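Local atomic coordinates of Ent-copalyl diphosphate synthase (Streptomyces platensis, PDB entry 5BP8), a protein that is a bacterial member of the terpene cyclase family, its regular secondary structure nearly all alpha-helix. Residues C105-A118 against K152-P164. Numbering follows the deposited sequence.
Sequences CADGLGALRDGLLA and KLGAWSGTTLTSP
Leu109, on helix 98-116, reaches from CB to both methyls into three side chains of the loop 152-164. Its CB lies over one face of the Trp156 indole, a CH-pi contact 3.6 Å from the centroid of the six-membered ring and only 7° off its normal. CD1 continues along the five-membered ring, 4.0 Å from Trp156 CG, and meets Leu153 CD1 at 3.6 Å; CD2 turns to Leu161 CD1 at 4.0 Å. Leu153 and Leu161 each cross Leu109 at about a right angle. Arg113, one turn further along, lays its CD 3.7 Å from Trp156 CZ3, its guanidinium plane turned 82° from the indole, while a water accepts a weak bond from its NE and donates to Thr160 O. The loop leads from helix 127-144 to helix 171-179, consistent with the helical-domain architecture of class II terpene cyclases; Leu161 also packs on Leu135 and Ile138 of helix 127-144, and Leu109 touches both Leu142 of that helix and Val79 of helix 72-86. A type II beta turn from Trp156 to Thr159, with Gly158 at positive phi, swings the chain round between tryptophan and leucine. Further along, Ser163 OG donates to Leu117 O at 2.7 Å, tilted 16° from the carbonyl plane. At the other end, Lys152 NZ makes a long, weak salt bridge of 3.5 Å to Asp107 OD2.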
ATOM      1  N   CYS A 105      -0.176  25.816   6.899  1.00 18.18           N
ATOM      2  CA  CYS A 105       0.101  25.950   5.484  1.00 18.66           C
ATOM      3  C   CYS A 105       1.480  26.552   5.214  1.00 18.75           C
ATOM      4  O   CYS A 105       2.278  26.000   4.414  1.00 17.11           O
ATOM      5  CB  CYS A 105      -0.973  26.799   4.848  1.00 18.92           C
ATOM      6  SG  CYS A 105      -0.867  26.849   3.057  1.00 20.37           S
ATOM      7  N   ALA A 106       1.776  27.663   5.888  1.00 17.78           N
ATOM      8  CA  ALA A 106       3.065  28.346   5.704  1.00 18.54           C
ATOM      9  C   ALA A 106       4.231  27.466   6.108  1.00 18.40           C
ATOM     10  O   ALA A 106       5.282  27.439   5.422  1.00 18.07           O
ATOM     11  CB  ALA A 106       3.096  29.653   6.453  1.00 19.55           C
ATOM     12  N   ASP A 107       4.057  26.715   7.187  1.00 18.12           N
ATOM     13  CA  ASP A 107       5.131  25.801   7.609  1.00 18.92           C
ATOM     14  C   ASP A 107       5.321  24.648   6.632  1.00 17.52           C
ATOM     15  O   ASP A 107       6.452  24.215   6.424  1.00 16.27           O
ATOM     16  CB  ASP A 107       4.895  25.274   9.023  1.00 20.58           C
ATOM     17  CG  ASP A 107       5.046  26.367  10.098  1.00 23.71           C
ATOM     18  OD1 ASP A 107       4.545  26.111  11.212  1.00 24.31           O
ATOM     19  OD2 ASP A 107       5.686  27.414   9.836  1.00 24.55           O
ATOM     20  N   GLY A 108       4.228  24.173   6.025  1.00 15.82           N
ATOM     21  CA  GLY A 108       4.287  23.200   4.925  1.00 15.69           C
ATOM     22  C   GLY A 108       5.010  23.725   3.698  1.00 15.49           C
ATOM     23  O   GLY A 108       5.850  23.038   3.112  1.00 14.86           O
ATOM     24  N   LEU A 109       4.723  24.964   3.337  1.00 14.96           N
ATOM     25  CA  LEU A 109       5.442  25.645   2.243  1.00 15.77           C
ATOM     26  C   LEU A 109       6.928  25.748   2.528  1.00 15.77           C
ATOM     27  O   LEU A 109       7.763  25.481   1.635  1.00 15.50           O
ATOM     28  CB  LEU A 109       4.858  27.036   1.982  1.00 16.50           C
ATOM     29  CG  LEU A 109       3.467  27.044   1.351  1.00 16.29           C
ATOM     30  CD1 LEU A 109       2.721  28.359   1.566  1.00 17.08           C
ATOM     31  CD2 LEU A 109       3.527  26.654  -0.126  1.00 16.36           C
ATOM     32  N   GLY A 110       7.266  26.089   3.770  1.00 16.11           N
ATOM     33  CA  GLY A 110       8.644  26.105   4.206  1.00 16.43           C
ATOM     34  C   GLY A 110       9.312  24.756   4.057  1.00 16.22           C
ATOM     35  O   GLY A 110      10.437  24.679   3.542  1.00 16.54           O
ATOM     36  N   ALA A 111       8.662  23.686   4.517  1.00 16.22           N
ATOM     37  CA  ALA A 111       9.215  22.349   4.371  1.00 16.34           C
ATOM     38  C   ALA A 111       9.434  21.937   2.909  1.00 16.89           C
ATOM     39  O   ALA A 111      10.423  21.266   2.600  1.00 17.07           O
ATOM     40  CB  ALA A 111       8.354  21.307   5.105  1.00 16.31           C
ATOM     41  N   LEU A 112       8.503  22.292   2.033  1.00 16.60           N
ATOM     42  CA  LEU A 112       8.659  22.039   0.597  1.00 17.40           C
ATOM     43  C   LEU A 112       9.886  22.777   0.024  1.00 18.41           C
ATOM     44  O   LEU A 112      10.761  22.184  -0.639  1.00 17.38           O
ATOM     45  CB  LEU A 112       7.404  22.441  -0.168  1.00 17.42           C
ATOM     46  CG  LEU A 112       6.179  21.547   0.068  1.00 17.28           C
ATOM     47  CD1 LEU A 112       4.922  22.204  -0.489  1.00 17.51           C
ATOM     48  CD2 LEU A 112       6.399  20.190  -0.566  1.00 17.84           C
ATOM     49  N   ARG A 113       9.954  24.062   0.299  1.00 18.36           N
ATOM     50  CA  ARG A 113      11.028  24.914  -0.212  1.00 20.35           C
ATOM     51  C   ARG A 113      12.382  24.589   0.383  1.00 20.15           C
ATOM     52  O   ARG A 113      13.384  24.676  -0.333  1.00 21.69           O
ATOM     53  CB  ARG A 113      10.675  26.379   0.066  1.00 22.45           C
ATOM     54  CG  ARG A 113      11.555  27.428  -0.625  1.00 25.42           C
ATOM     55  CD  ARG A 113      10.705  28.682  -0.879  1.00 28.95           C
ATOM     56  NE  ARG A 113      11.477  29.867  -1.297  1.00 32.69           N
ATOM     57  CZ  ARG A 113      12.060  30.736  -0.459  1.00 34.00           C
ATOM     58  NH1 ARG A 113      12.001  30.560   0.857  1.00 34.88           N
ATOM     59  NH2 ARG A 113      12.714  31.783  -0.945  1.00 34.84           N
ATOM     60  N   ASP A 114      12.421  24.215   1.664  1.00 18.74           N
ATOM     61  CA  ASP A 114      13.665  24.058   2.394  1.00 20.51           C
ATOM     62  C   ASP A 114      14.299  22.673   2.250  1.00 20.99           C
ATOM     63  O   ASP A 114      15.408  22.474   2.696  1.00 22.38           O
ATOM     64  CB  ASP A 114      13.501  24.373   3.880  1.00 21.55           C
ATOM     65  CG  ASP A 114      13.179  25.852   4.149  1.00 22.42           C
ATOM     66  OD1 ASP A 114      13.304  26.699   3.224  1.00 24.00           O
ATOM     67  OD2 ASP A 114      12.783  26.151   5.305  1.00 25.15           O
ATOM     68  N   GLY A 115      13.596  21.700   1.685  1.00 20.23           N
ATOM     69  CA  GLY A 115      14.221  20.393   1.531  1.00 19.86           C
ATOM     70  C   GLY A 115      13.463  19.370   0.714  1.00 18.70           C
ATOM     71  O   GLY A 115      14.069  18.559   0.013  1.00 18.93           O
ATOM     72  N   LEU A 116      12.146  19.359   0.809  1.00 17.77           N
ATOM     73  CA  LEU A 116      11.409  18.271   0.185  1.00 16.97           C
ATOM     74  C   LEU A 116      11.483  18.343  -1.342  1.00 17.25           C
ATOM     75  O   LEU A 116      11.582  17.294  -1.994  1.00 18.03           O
ATOM     76  CB  LEU A 116       9.949  18.229   0.629  1.00 17.05           C
ATOM     77  CG  LEU A 116       9.685  17.776   2.072  1.00 16.84           C
ATOM     78  CD1 LEU A 116       8.247  18.169   2.434  1.00 16.83           C
ATOM     79  CD2 LEU A 116       9.921  16.305   2.321  1.00 17.50           C
ATOM     80  N   LEU A 117      11.375  19.539  -1.910  1.00 16.44           N
ATOM     81  CA  LEU A 117      11.310  19.657  -3.380  1.00 17.50           C
ATOM     82  C   LEU A 117      12.640  19.280  -4.031  1.00 18.74           C
ATOM     83  O   LEU A 117      12.671  18.840  -5.189  1.00 20.46           O
ATOM     84  CB  LEU A 117      10.875  21.045  -3.807  1.00 17.79           C
ATOM     85  CG  LEU A 117       9.365  21.260  -3.601  1.00 17.69           C
ATOM     86  CD1 LEU A 117       9.121  22.744  -3.664  1.00 18.70           C
ATOM     87  CD2 LEU A 117       8.480  20.503  -4.584  1.00 17.65           C
ATOM     88  N   ALA A 118      13.705  19.434  -3.273  1.00 19.16           N
ATOM     89  CA  ALA A 118      15.060  19.163  -3.746  1.00 23.05           C
ATOM     90  C   ALA A 118      15.623  17.845  -3.268  1.00 25.81           C
ATOM     91  O   ALA A 118      16.761  17.495  -3.652  1.00 27.00           O
ATOM     92  CB  ALA A 118      15.986  20.276  -3.281  1.00 24.61           C
ATOM     93  N   LYS A 152       1.597  34.654   8.260  1.00 37.30           N
ATOM     94  CA  LYS A 152       2.765  34.891   7.411  1.00 37.10           C
ATOM     95  C   LYS A 152       2.509  34.434   5.993  1.00 33.22           C
ATOM     96  O   LYS A 152       3.312  34.658   5.103  1.00 31.64           O
ATOM     97  CB  LYS A 152       4.057  34.276   7.988  1.00 38.70           C
ATOM     98  CG  LYS A 152       3.951  32.927   8.672  1.00 42.80           C
ATOM     99  CD  LYS A 152       5.291  32.570   9.299  1.00 44.77           C
ATOM    100  CE  LYS A 152       5.372  31.100   9.665  1.00 47.94           C
ATOM    101  NZ  LYS A 152       6.784  30.714   9.946  1.00 52.21           N
ATOM    102  N   LEU A 153       1.333  33.873   5.750  1.00 33.48           N
ATOM    103  CA  LEU A 153       1.000  33.390   4.429  1.00 31.78           C
ATOM    104  C   LEU A 153       1.001  34.476   3.358  1.00 31.34           C
ATOM    105  O   LEU A 153       1.437  34.238   2.232  1.00 31.15           O
ATOM    106  CB  LEU A 153      -0.325  32.601   4.514  1.00 31.74           C
ATOM    107  CG  LEU A 153      -0.634  31.613   3.441  1.00 29.64           C
ATOM    108  CD1 LEU A 153       0.508  30.619   3.261  1.00 27.81           C
ATOM    109  CD2 LEU A 153      -1.937  30.922   3.791  1.00 28.10           C
ATOM    110  N   GLY A 154       0.592  35.701   3.698  1.00 31.08           N
ATOM    111  CA  GLY A 154       0.687  36.820   2.780  1.00 30.09           C
ATOM    112  C   GLY A 154       2.090  37.100   2.245  1.00 30.33           C
ATOM    113  O   GLY A 154       2.266  37.554   1.116  1.00 29.35           O
ATOM    114  N   ALA A 155       3.101  36.772   3.042  1.00 29.51           N
ATOM    115  CA  ALA A 155       4.485  36.920   2.618  1.00 28.87           C
ATOM    116  C   ALA A 155       4.871  35.963   1.487  1.00 27.38           C
ATOM    117  O   ALA A 155       5.860  36.196   0.780  1.00 26.69           O
ATOM    118  CB  ALA A 155       5.407  36.712   3.821  1.00 28.76           C
ATOM    119  N   TRP A 156       4.099  34.883   1.331  1.00 24.56           N
ATOM    120  CA  TRP A 156       4.294  33.890   0.263  1.00 24.77           C
ATOM    121  C   TRP A 156       3.627  34.245  -1.049  1.00 26.24           C
ATOM    122  O   TRP A 156       3.821  33.556  -2.056  1.00 25.92           O
ATOM    123  CB  TRP A 156       3.786  32.510   0.733  1.00 22.92           C
ATOM    124  CG  TRP A 156       4.688  31.868   1.716  1.00 21.35           C
ATOM    125  CD1 TRP A 156       4.684  32.040   3.045  1.00 21.61           C
ATOM    126  CD2 TRP A 156       5.743  30.935   1.424  1.00 21.68           C
ATOM    127  NE1 TRP A 156       5.678  31.270   3.626  1.00 23.24           N
ATOM    128  CE2 TRP A 156       6.343  30.587   2.646  1.00 21.43           C
ATOM    129  CE3 TRP A 156       6.230  30.373   0.250  1.00 21.83           C
ATOM    130  CZ2 TRP A 156       7.417  29.692   2.736  1.00 21.41           C
ATOM    131  CZ3 TRP A 156       7.322  29.484   0.335  1.00 21.45           C
ATOM    132  CH2 TRP A 156       7.897  29.175   1.565  1.00 21.14           C
ATOM    133  N   SER A 157       2.852  35.328  -1.057  1.00 27.20           N
ATOM    134  CA  SER A 157       2.161  35.773  -2.252  1.00 29.87           C
ATOM    135  C   SER A 157       3.119  35.896  -3.431  1.00 29.97           C
ATOM    136  O   SER A 157       4.189  36.494  -3.308  1.00 31.23           O
ATOM    137  CB  SER A 157       1.465  37.121  -1.974  1.00 32.67           C
ATOM    138  OG  SER A 157       0.765  37.555  -3.124  1.00 37.93           O
ATOM    139  N   GLY A 158       2.750  35.301  -4.559  1.00 29.25           N
ATOM    140  CA  GLY A 158       3.540  35.367  -5.765  1.00 29.95           C
ATOM    141  C   GLY A 158       4.794  34.496  -5.824  1.00 30.07           C
ATOM    142  O   GLY A 158       5.588  34.602  -6.783  1.00 34.26           O
ATOM    143  N   THR A 159       5.024  33.679  -4.804  1.00 27.25           N
ATOM    144  CA  THR A 159       6.117  32.706  -4.832  1.00 27.20           C
ATOM    145  C   THR A 159       5.821  31.639  -5.893  1.00 25.83           C
ATOM    146  O   THR A 159       4.676  31.288  -6.090  1.00 25.98           O
ATOM    147  CB  THR A 159       6.274  32.019  -3.453  1.00 26.86           C
ATOM    148  OG1 THR A 159       6.760  32.989  -2.501  1.00 27.72           O
ATOM    149  CG2 THR A 159       7.250  30.835  -3.522  1.00 26.82           C
ATOM    150  N   THR A 160       6.861  31.153  -6.567  1.00 25.58           N
ATOM    151  CA  THR A 160       6.774  30.001  -7.446  1.00 25.35           C
ATOM    152  C   THR A 160       7.723  28.960  -6.902  1.00 24.93           C
ATOM    153  O   THR A 160       8.918  29.204  -6.828  1.00 26.52           O
ATOM    154  CB  THR A 160       7.205  30.334  -8.884  1.00 26.98           C
ATOM    155  OG1 THR A 160       6.400  31.412  -9.365  1.00 27.77           O
ATOM    156  CG2 THR A 160       7.023  29.133  -9.802  1.00 28.19           C
ATOM    157  N   LEU A 161       7.173  27.821  -6.473  1.00 22.31           N
ATOM    158  CA  LEU A 161       7.978  26.703  -6.038  1.00 22.18           C
ATOM    159  C   LEU A 161       8.406  25.886  -7.251  1.00 22.79           C
ATOM    160  O   LEU A 161       7.639  25.723  -8.203  1.00 21.52           O
ATOM    161  CB  LEU A 161       7.166  25.820  -5.109  1.00 22.14           C
ATOM    162  CG  LEU A 161       6.698  26.423  -3.797  1.00 23.00           C
ATOM    163  CD1 LEU A 161       5.842  25.399  -3.076  1.00 23.64           C
ATOM    164  CD2 LEU A 161       7.855  26.871  -2.942  1.00 24.27           C
ATOM    165  N   THR A 162       9.636  25.399  -7.229  1.00 22.75           N
ATOM    166  CA  THR A 162      10.131  24.554  -8.310  1.00 23.56           C
ATOM    167  C   THR A 162      10.852  23.343  -7.734  1.00 22.68           C
ATOM    168  O   THR A 162      11.222  23.321  -6.568  1.00 22.15           O
ATOM    169  CB  THR A 162      11.109  25.327  -9.241  1.00 25.18           C
ATOM    170  OG1 THR A 162      12.349  25.517  -8.575  1.00 26.43           O
ATOM    171  CG2 THR A 162      10.555  26.680  -9.632  1.00 25.89           C
ATOM    172  N   SER A 163      11.076  22.351  -8.575  1.00 22.15           N
ATOM    173  CA  SER A 163      11.805  21.180  -8.184  1.00 22.07           C
ATOM    174  C   SER A 163      12.687  20.713  -9.335  1.00 21.91           C
ATOM    175  O   SER A 163      12.242  20.686 -10.481  1.00 21.58           O
ATOM    176  CB  SER A 163      10.845  20.049  -7.827  1.00 21.66           C
ATOM    177  OG  SER A 163      11.559  18.830  -7.595  1.00 21.18           O
ATOM    178  N   PRO A 164      13.915  20.308  -9.023  1.00 22.66           N
ATOM    179  CA  PRO A 164      14.821  19.696 -10.006  1.00 23.79           C
ATOM    180  C   PRO A 164      14.508  18.240 -10.344  1.00 25.34           C
ATOM    181  O   PRO A 164      15.098  17.686 -11.287  1.00 24.24           O
ATOM    182  CB  PRO A 164      16.182  19.812  -9.335  1.00 24.21           C
ATOM    183  CG  PRO A 164      15.873  19.727  -7.879  1.00 24.35           C
ATOM    184  CD  PRO A 164      14.557  20.452  -7.706  1.00 23.11           C
TER
HETATM  185  O   HOH W   1      10.400  29.293  -4.195  1.00 38.31           O